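Local coordinates for hypothetical protein (Geobacillus stearothermophilus, PDB 1SFS) that is of unknown function but carries a glycoside hydrolase-like domain and may act as a bacterial lysozyme, at residues Gly116-Leu122 with Leu235-Tyr240; Ala178-Ile183 with Ser209-Val214. All blocks are in the same frame, centred on the assembly; numbering follows the deposited sequence.

Interaction 1: residues Gly116-Leu122 with Leu235-Tyr240; sequences GIPKNKL and LLDFLY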
ATOM      1  N   GLY A 116      14.959  -1.718  -8.548  1.00 14.77           N
ATOM      2  CA  GLY A 116      15.062  -3.099  -8.942  1.00 15.54           C
ATOM      3  C   GLY A 116      13.856  -3.945  -8.560  1.00 15.95           C
ATOM      4  O   GLY A 116      13.960  -5.163  -8.481  1.00 17.03           O
ATOM      5  N   ILE A 117      12.686  -3.334  -8.371  1.00 13.92           N
ATOM      6  CA  ILE A 117      11.482  -4.118  -8.092  1.00 12.86           C
ATOM      7  C   ILE A 117      11.049  -4.780  -9.374  1.00 12.16           C
ATOM      8  O   ILE A 117      10.902  -4.064 -10.395  1.00 14.14           O
ATOM      9  CB  ILE A 117      10.354  -3.268  -7.510  1.00 14.21           C
ATOM     10  CG1 ILE A 117      10.850  -2.575  -6.254  1.00 16.69           C
ATOM     11  CG2 ILE A 117       9.116  -4.129  -7.314  1.00 14.05           C
ATOM     12  CD1 ILE A 117       9.857  -1.685  -5.568  1.00 18.77           C
ATOM     13  N   PRO A 118      10.892  -6.089  -9.445  1.00 13.55           N
ATOM     14  CA  PRO A 118      10.536  -6.751 -10.703  1.00 15.96           C
ATOM     15  C   PRO A 118       9.109  -6.445 -11.169  1.00 13.78           C
ATOM     16  O   PRO A 118       8.282  -5.964 -10.412  1.00 14.11           O
ATOM     17  CB  PRO A 118      10.650  -8.248 -10.350  1.00 19.32           C
ATOM     18  CG  PRO A 118      11.008  -8.386  -8.966  1.00 18.26           C
ATOM     19  CD  PRO A 118      11.100  -7.043  -8.321  1.00 14.85           C
ATOM     20  N   LYS A 119       8.866  -6.771 -12.430  1.00 18.78           N
ATOM     21  CA  LYS A 119       7.510  -6.676 -12.995  1.00 19.94           C
ATOM     22  C   LYS A 119       6.534  -7.643 -12.325  1.00 15.51           C
ATOM     23  O   LYS A 119       6.905  -8.575 -11.582  1.00 17.05           O
ATOM     24  CB  LYS A 119       7.584  -6.900 -14.535  1.00 26.97           C
ATOM     25  CG  LYS A 119       8.187  -5.653 -15.193  1.00 32.84           C
ATOM     26  CD  LYS A 119       8.014  -5.738 -16.701  1.00 36.23           C
ATOM     27  CE  LYS A 119       8.897  -4.743 -17.408  1.00 38.59           C
ATOM     28  NZ  LYS A 119       8.562  -4.479 -18.841  1.00 49.75           N
ATOM     29  N   ASN A 120       5.260  -7.412 -12.605  0.53 14.98           N
ATOM     30  CA  ASN A 120       4.060  -8.039 -12.103  0.53 14.52           C
ATOM     31  C   ASN A 120       4.028  -8.014 -10.573  0.53 12.25           C
ATOM     32  O   ASN A 120       3.584  -8.941  -9.898  0.53 15.34           O
ATOM     33  CB  ASN A 120       3.832  -9.456 -12.658  0.53 19.12           C
ATOM     34  CG  ASN A 120       3.814  -9.494 -14.169  0.53 19.57           C
ATOM     35  OD1 ASN A 120       3.215  -8.678 -14.874  0.53 26.50           O
ATOM     36  ND2 ASN A 120       4.489 -10.487 -14.710  0.53 26.70           N
ATOM     37  N   LYS A 121       4.476  -6.914 -10.021  1.00 10.93           N
ATOM     38  CA  LYS A 121       4.411  -6.552  -8.610  1.00 10.10           C
ATOM     39  C   LYS A 121       3.541  -5.325  -8.431  1.00  8.66           C
ATOM     40  O   LYS A 121       3.487  -4.453  -9.305  1.00  9.55           O
ATOM     41  CB  LYS A 121       5.786  -6.339  -8.046  1.00 11.17           C
ATOM     42  CG  LYS A 121       6.748  -7.496  -8.144  1.00 12.75           C
ATOM     43  CD  LYS A 121       6.282  -8.729  -7.422  1.00 12.94           C
ATOM     44  CE  LYS A 121       7.314  -9.849  -7.547  1.00 16.59           C
ATOM     45  NZ  LYS A 121       6.746 -11.078  -6.901  1.00 19.41           N
ATOM     46  N   LEU A 122       2.841  -5.262  -7.302  1.00  8.03           N
ATOM     47  CA  LEU A 122       2.004  -4.125  -6.946  1.00  7.50           C
ATOM     48  C   LEU A 122       2.786  -2.902  -6.527  1.00  7.64           C
ATOM     49  O   LEU A 122       3.775  -3.009  -5.787  1.00  8.59           O
ATOM     50  CB  LEU A 122       1.099  -4.533  -5.781  1.00  7.91           C
ATOM     51  CG  LEU A 122      -0.117  -5.368  -6.158  1.00  8.26           C
ATOM     52  CD1 LEU A 122      -0.628  -6.170  -4.998  1.00  9.11           C
ATOM     53  CD2 LEU A 122      -1.212  -4.470  -6.720  1.00  8.89           C
ATOM     54  N   LEU A 235      -2.111 -11.627  -1.839  1.00 12.84           N
ATOM     55  CA  LEU A 235      -1.228 -10.473  -1.953  1.00 12.80           C
ATOM     56  C   LEU A 235       0.196 -10.880  -2.209  1.00 11.92           C
ATOM     57  O   LEU A 235       0.943 -10.196  -2.930  1.00 11.69           O
ATOM     58  CB  LEU A 235      -1.336  -9.656  -0.686  1.00 11.85           C
ATOM     59  CG  LEU A 235      -0.485  -8.393  -0.642  1.00 13.05           C
ATOM     60  CD1 LEU A 235      -1.041  -7.334  -1.571  1.00 16.21           C
ATOM     61  CD2 LEU A 235      -0.392  -7.865   0.800  1.00 13.62           C
ATOM     62  N   LEU A 236       0.651 -11.950  -1.562  1.00 13.75           N
ATOM     63  CA  LEU A 236       2.099 -12.157  -1.450  1.00 13.58           C
ATOM     64  C   LEU A 236       2.774 -12.410  -2.761  1.00 12.78           C
ATOM     65  O   LEU A 236       3.909 -11.988  -2.950  1.00 13.47           O
ATOM     66  CB  LEU A 236       2.355 -13.280  -0.461  1.00 17.43           C
ATOM     67  CG  LEU A 236       1.979 -13.060   1.000  1.00 21.28           C
ATOM     68  CD1 LEU A 236       2.283 -14.309   1.816  1.00 26.89           C
ATOM     69  CD2 LEU A 236       2.642 -11.782   1.509  1.00 24.70           C
ATOM     70  N   ASP A 237       2.103 -13.045  -3.694  0.58 13.89           N
ATOM     71  CA  ASP A 237       2.681 -13.290  -5.020  0.58 14.23           C
ATOM     72  C   ASP A 237       2.878 -12.036  -5.827  0.58 13.32           C
ATOM     73  O   ASP A 237       3.554 -12.096  -6.852  0.58 16.75           O
ATOM     74  CB  ASP A 237       1.774 -14.248  -5.813  0.58 19.61           C
ATOM     75  CG  ASP A 237       2.131 -15.676  -5.436  0.58 23.66           C
ATOM     76  OD1 ASP A 237       3.076 -15.880  -4.665  0.58 28.34           O
ATOM     77  OD2 ASP A 237       1.414 -16.561  -5.938  0.58 28.73           O
ATOM     78  N   PHE A 238       2.316 -10.918  -5.383  1.00 10.11           N
ATOM     79  CA  PHE A 238       2.479  -9.632  -6.033  1.00 10.34           C
ATOM     80  C   PHE A 238       3.398  -8.707  -5.274  1.00  9.65           C
ATOM     81  O   PHE A 238       3.478  -7.524  -5.611  1.00 10.27           O
ATOM     82  CB  PHE A 238       1.100  -9.024  -6.304  1.00 11.08           C
ATOM     83  CG  PHE A 238       0.315  -9.854  -7.287  1.00 11.64           C
ATOM     84  CD1 PHE A 238      -0.592 -10.786  -6.839  1.00 13.26           C
ATOM     85  CD2 PHE A 238       0.533  -9.735  -8.637  1.00 14.01           C
ATOM     86  CE1 PHE A 238      -1.289 -11.564  -7.740  1.00 16.15           C
ATOM     87  CE2 PHE A 238      -0.155 -10.483  -9.546  1.00 15.97           C
ATOM     88  CZ  PHE A 238      -1.053 -11.410  -9.082  1.00 17.23           C
ATOM     89  N   LEU A 239       4.098  -9.227  -4.279  1.00 10.70           N
ATOM     90  CA  LEU A 239       5.111  -8.487  -3.534  1.00 11.54           C
ATOM     91  C   LEU A 239       6.491  -9.059  -3.775  1.00 13.05           C
ATOM     92  O   LEU A 239       6.595 -10.222  -4.166  1.00 13.88           O
ATOM     93  CB  LEU A 239       4.808  -8.489  -2.030  1.00 12.20           C
ATOM     94  CG  LEU A 239       3.435  -7.973  -1.615  1.00 12.01           C
ATOM     95  CD1 LEU A 239       3.328  -7.893  -0.095  1.00 14.46           C
ATOM     96  CD2 LEU A 239       3.043  -6.641  -2.170  1.00 13.69           C
ATOM     97  N   TYR A 240       7.544  -8.296  -3.546  1.00 16.92           N
ATOM     98  CA  TYR A 240       8.922  -8.729  -3.811  1.00 16.78           C
ATOM     99  C   TYR A 240       9.635  -9.134  -2.519  1.00 14.62           C
ATOM    100  O   TYR A 240       9.623  -8.283  -1.641  1.00 16.09           O
ATOM    101  CB  TYR A 240       9.623  -7.548  -4.463  1.00 20.95           C
ATOM    102  CG  TYR A 240      11.048  -7.749  -4.842  1.00 22.07           C
ATOM    103  CD1 TYR A 240      11.426  -8.961  -5.393  1.00 23.37           C
ATOM    104  CD2 TYR A 240      11.947  -6.716  -4.709  1.00 24.99           C
ATOM    105  CE1 TYR A 240      12.772  -9.064  -5.756  1.00 27.48           C
ATOM    106  CE2 TYR A 240      13.276  -6.842  -5.083  1.00 28.56           C
ATOM    107  CZ  TYR A 240      13.674  -8.046  -5.607  1.00 28.07           C
ATOM    108  OH  TYR A 240      15.005  -8.213  -5.986  1.00 38.12           O
ATOM    109  OXT TYR A 240      10.258 -10.252  -2.399  1.00 18.26           O
TER
HETATM  110  O   HOH W   1       3.261 -11.705  -9.614  0.53 21.27           O
HETATM  111  O   HOH W   2       5.640 -11.920  -9.115  0.50 28.15           O
HETATM  112  O   HOH W   3       5.124  -5.179  -4.887  1.00 14.79           O

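Interaction 2: residues Ala178-Ile183 with Ser209-Val214; sequences AVQAVI and SANVWV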
ATOM      1  N   ALA A 178     -11.582  -2.729 -11.489  1.00  8.02           N
ATOM      2  CA  ALA A 178     -11.871  -3.725 -10.477  1.00  8.63           C
ATOM      3  C   ALA A 178     -11.046  -4.974 -10.698  1.00  9.17           C
ATOM      4  O   ALA A 178     -10.703  -5.655  -9.723  1.00 11.78           O
ATOM      5  CB  ALA A 178     -13.329  -4.077 -10.457  1.00 10.09           C
ATOM      6  N   VAL A 179     -10.751  -5.355 -11.942  1.00  8.94           N
ATOM      7  CA  VAL A 179      -9.957  -6.530 -12.216  1.00 10.01           C
ATOM      8  C   VAL A 179      -8.521  -6.315 -11.760  1.00  9.30           C
ATOM      9  O   VAL A 179      -7.913  -7.167 -11.114  1.00 11.37           O
ATOM     10  CB  VAL A 179     -10.018  -6.893 -13.711  1.00 11.64           C
ATOM     11  CG1 VAL A 179      -9.119  -8.081 -14.022  1.00 14.36           C
ATOM     12  CG2 VAL A 179     -11.460  -7.182 -14.132  1.00 13.94           C
ATOM     13  N   GLN A 180      -7.944  -5.207 -12.155  1.00  8.41           N
ATOM     14  CA  GLN A 180      -6.506  -4.962 -11.967  1.00  8.80           C
ATOM     15  C   GLN A 180      -6.181  -4.405 -10.615  1.00  7.97           C
ATOM     16  O   GLN A 180      -5.136  -4.736 -10.043  1.00  9.63           O
ATOM     17  CB  GLN A 180      -5.968  -4.005 -13.050  1.00  8.99           C
ATOM     18  CG  GLN A 180      -6.150  -4.499 -14.507  1.00 10.93           C
ATOM     19  CD  GLN A 180      -5.521  -5.804 -14.850  1.00 13.19           C
ATOM     20  OE1 GLN A 180      -4.446  -6.077 -14.345  1.00 16.10           O
ATOM     21  NE2 GLN A 180      -6.127  -6.564 -15.728  1.00 17.27           N
ATOM     22  N   ALA A 181      -6.945  -3.461 -10.083  1.00  8.02           N
ATOM     23  CA  ALA A 181      -6.557  -2.793  -8.851  1.00  7.75           C
ATOM     24  C   ALA A 181      -6.703  -3.704  -7.647  1.00  7.23           C
ATOM     25  O   ALA A 181      -7.642  -4.502  -7.536  1.00  8.17           O
ATOM     26  CB  ALA A 181      -7.360  -1.529  -8.615  1.00  9.22           C
ATOM     27  N   VAL A 182      -5.793  -3.531  -6.698  1.00  6.64           N
ATOM     28  CA  VAL A 182      -5.855  -4.137  -5.381  1.00  6.77           C
ATOM     29  C   VAL A 182      -5.933  -3.035  -4.346  1.00  6.46           C
ATOM     30  O   VAL A 182      -5.145  -2.089  -4.407  1.00  7.46           O
ATOM     31  CB  VAL A 182      -4.655  -5.063  -5.141  1.00  7.36           C
ATOM     32  CG1 VAL A 182      -4.651  -5.612  -3.740  1.00  7.97           C
ATOM     33  CG2 VAL A 182      -4.640  -6.174  -6.170  1.00  8.84           C
ATOM     34  N   ILE A 183      -6.883  -3.149  -3.421  1.00  6.35           N
ATOM     35  CA  ILE A 183      -7.063  -2.163  -2.378  1.00  6.65           C
ATOM     36  C   ILE A 183      -6.443  -2.642  -1.058  1.00  6.53           C
ATOM     37  O   ILE A 183      -6.633  -3.777  -0.639  1.00  7.23           O
ATOM     38  CB  ILE A 183      -8.559  -1.809  -2.193  1.00  7.06           C
ATOM     39  CG1 ILE A 183      -9.102  -1.133  -3.460  1.00  8.90           C
ATOM     40  CG2 ILE A 183      -8.790  -0.935  -0.974  1.00  8.60           C
ATOM     41  CD1 ILE A 183     -10.587  -0.843  -3.419  1.00  9.23           C
ATOM     42  N   SER A 209     -17.348  -3.901  -6.828  0.71 10.94           N
ATOM     43  CA  SER A 209     -16.354  -4.942  -6.994  0.71 10.53           C
ATOM     44  C   SER A 209     -14.956  -4.444  -6.665  0.71  9.18           C
ATOM     45  O   SER A 209     -14.513  -3.415  -7.197  0.71  8.99           O
ATOM     46  CB  SER A 209     -16.324  -5.365  -8.480  0.71 13.37           C
ATOM     47  OG  SER A 209     -15.421  -6.457  -8.647  0.71 17.83           O
ATOM     48  N   ALA A 210     -14.240  -5.210  -5.845  1.00  9.84           N
ATOM     49  CA  ALA A 210     -12.880  -4.866  -5.494  1.00  8.98           C
ATOM     50  C   ALA A 210     -12.132  -6.087  -4.981  1.00  9.74           C
ATOM     51  O   ALA A 210     -12.692  -7.035  -4.500  1.00 12.83           O
ATOM     52  CB  ALA A 210     -12.864  -3.817  -4.436  1.00 10.39           C
ATOM     53  N   ASN A 211     -10.800  -5.969  -5.070  1.00  8.47           N
ATOM     54  CA  ASN A 211      -9.862  -6.919  -4.492  1.00  8.38           C
ATOM     55  C   ASN A 211      -9.274  -6.279  -3.227  1.00  7.83           C
ATOM     56  O   ASN A 211      -8.234  -5.622  -3.299  1.00  8.26           O
ATOM     57  CB  ASN A 211      -8.753  -7.243  -5.478  1.00  8.69           C
ATOM     58  CG  ASN A 211      -9.229  -7.806  -6.768  1.00 11.12           C
ATOM     59  OD1 ASN A 211      -9.938  -8.787  -6.773  1.00 13.92           O
ATOM     60  ND2 ASN A 211      -8.889  -7.141  -7.876  1.00 12.23           N
ATOM     61  N   VAL A 212      -9.931  -6.422  -2.101  1.00  8.40           N
ATOM     62  CA  VAL A 212      -9.486  -5.783  -0.856  1.00  8.38           C
ATOM     63  C   VAL A 212      -8.606  -6.784  -0.120  1.00  8.77           C
ATOM     64  O   VAL A 212      -9.074  -7.628   0.654  1.00 11.18           O
ATOM     65  CB  VAL A 212     -10.638  -5.257   0.007  1.00  9.37           C
ATOM     66  CG1 VAL A 212     -10.064  -4.536   1.192  1.00 11.63           C
ATOM     67  CG2 VAL A 212     -11.569  -4.392  -0.791  1.00 11.98           C
ATOM     68  N   TRP A 213      -7.317  -6.748  -0.422  1.00  7.62           N
ATOM     69  CA  TRP A 213      -6.366  -7.756  -0.018  1.00  8.07           C
ATOM     70  C   TRP A 213      -5.433  -7.346   1.082  1.00  7.61           C
ATOM     71  O   TRP A 213      -4.621  -8.151   1.515  1.00  8.94           O
ATOM     72  CB  TRP A 213      -5.543  -8.259  -1.212  1.00  8.93           C
ATOM     73  CG  TRP A 213      -6.334  -9.031  -2.225  1.00  9.94           C
ATOM     74  CD1 TRP A 213      -7.639  -9.394  -2.196  1.00 11.32           C
ATOM     75  CD2 TRP A 213      -5.762  -9.518  -3.459  1.00 12.77           C
ATOM     76  NE1 TRP A 213      -7.926 -10.116  -3.366  1.00 14.77           N
ATOM     77  CE2 TRP A 213      -6.801 -10.187  -4.138  1.00 15.15           C
ATOM     78  CE3 TRP A 213      -4.478  -9.431  -4.016  1.00 14.49           C
ATOM     79  CZ2 TRP A 213      -6.586 -10.774  -5.376  1.00 18.62           C
ATOM     80  CZ3 TRP A 213      -4.264 -10.024  -5.255  1.00 17.47           C
ATOM     81  CH2 TRP A 213      -5.313 -10.656  -5.860  1.00 20.38           C
ATOM     82  N   VAL A 214      -5.486  -6.113   1.538  1.00  7.33           N
ATOM     83  CA  VAL A 214      -4.684  -5.634   2.652  1.00  7.72           C
ATOM     84  C   VAL A 214      -5.567  -4.795   3.545  1.00  6.91           C
ATOM     85  O   VAL A 214      -6.438  -4.079   3.046  1.00  7.71           O
ATOM     86  CB  VAL A 214      -3.430  -4.832   2.229  1.00  8.43           C
ATOM     87  CG1 VAL A 214      -2.331  -4.986   3.269  1.00  9.82           C
ATOM     88  CG2 VAL A 214      -2.952  -5.189   0.830  1.00 11.58           C
TER
HETATM   89  O   HOH W   4     -12.612  -7.075  -8.151  1.00 21.44           O
HETATM   90  O   HOH W   5      -9.915  -3.513  -6.274  1.00 10.03           O

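Interaction 1: residues Gly116-Leu122 with Leu235-Tyr240
Lys121 and Leu122 meet the C-terminal tail mainly through its carbonyl oxygens. Leu122 N gives a nearly straight bond to Phe238 O (2.9 Å, 164°), lying in the carbonyl plane. The Lys121 side chain bends at chi2 (-61°) and then runs extended, which carries its ammonium to Leu239 O: NZ stands 2.9 Å from that oxygen, above the carbonyl plane, and makes a weak, longer bond to Asp237 O. Lys84 binds Leu239 O as well, and Arg79 forms a salt bridge with the terminal Tyr240 OXT.

Three waters extend the polar seam. One links Asn120 O to Asp237 O, a second joins Lys121 NZ to Asp237 O, and a third donates to both Leu122 O and Phe238 O.

Aromatic packing involves Tyr240, where Pro118 CD sits squarely over the ring, 3.4 Å from its centroid, in a CH-pi contact.

At the buried end, Leu122 CD1 touches both Leu235 CD1 (3.6 Å) and Phe238 CB (3.6 Å).

Together these bonds fasten the chain terminus across the loop that leads from helix 98-114 into strand 122-126, at the strand's N-terminal end, in what is consistent with the alpha/beta barrel of a glycoside hydrolase-like domain.

Interaction 2: residues Ala178-Ile183 with Ser209-Val214
Asn211 turns its CG away from its own carbonyl carbon (chi1 -58°), and this swings the amide toward the end of helix 176-180, where ND2 meets Ala181 O. Val182 has CG1 anti to its backbone N (chi1 176°), which directs both methyls at Trp213: CG1 rests 3.8 Å from Trp213 CB, while CG2 lies over one face of the indole, offset toward the rim. Asn211 CB leans on that same face.

The bond from Asn211 ND2 to Ala181 O is short and fairly straight (2.9 Å, 163°), with the acceptor close to the amide plane. Val179 O is a weak second acceptor, and Ala178 O lies 3.0 Å from Asn211 ND2. A water completes the link by donating to Ala181 O and accepting from Asn211 N. With an alanine at Asn211, Ala181 O is likely to lose its amide donor, leaving the close of helix 176-180 less firmly tied to strand 211-218.

Beyond this junction the backbones pair in parallel. Ile183 N binds Asn211 O at 2.8 Å, whereas Ile183 O receives Trp213 N at 3.1 Å and, weakly, Val214 N, two successive donors on one acceptor as in a beta bulge. On the face that carries Ile183 and Val212, Ile183 CD1 reaches Ala210 CB just ahead of the strand (3.9 Å), next to Tyr167 of helix 163-173.

Chemically, one side-chain amide serves carbonyls at the close of a helix where the strand ladder is only beginning, so polar main-chain groups find partners on the way from helix to sheet.

Both contacts lie at the end of the sheet where its parallel strands begin, and they touch: Leu122 packs on Val182, Leu235 on Val214, and Phe238 approaches Trp213. Arg151 is shared, making a cation-pi contact with Phe238 and packing against Val182, Asn211 and Trp213. Each contact is only partly buried, with exposed residues at its margin. Interaction 2 has the larger buried share, joins neighbouring strands and relies on ladder bonds plus one amide. Interaction 1 joins the loop entering strand 122-126 to the C-terminal tail through a lysine and a proline-tyrosine contact; bridging waters occur in both. Along the chain, interaction 2 is nested within the loop that interaction 1 closes.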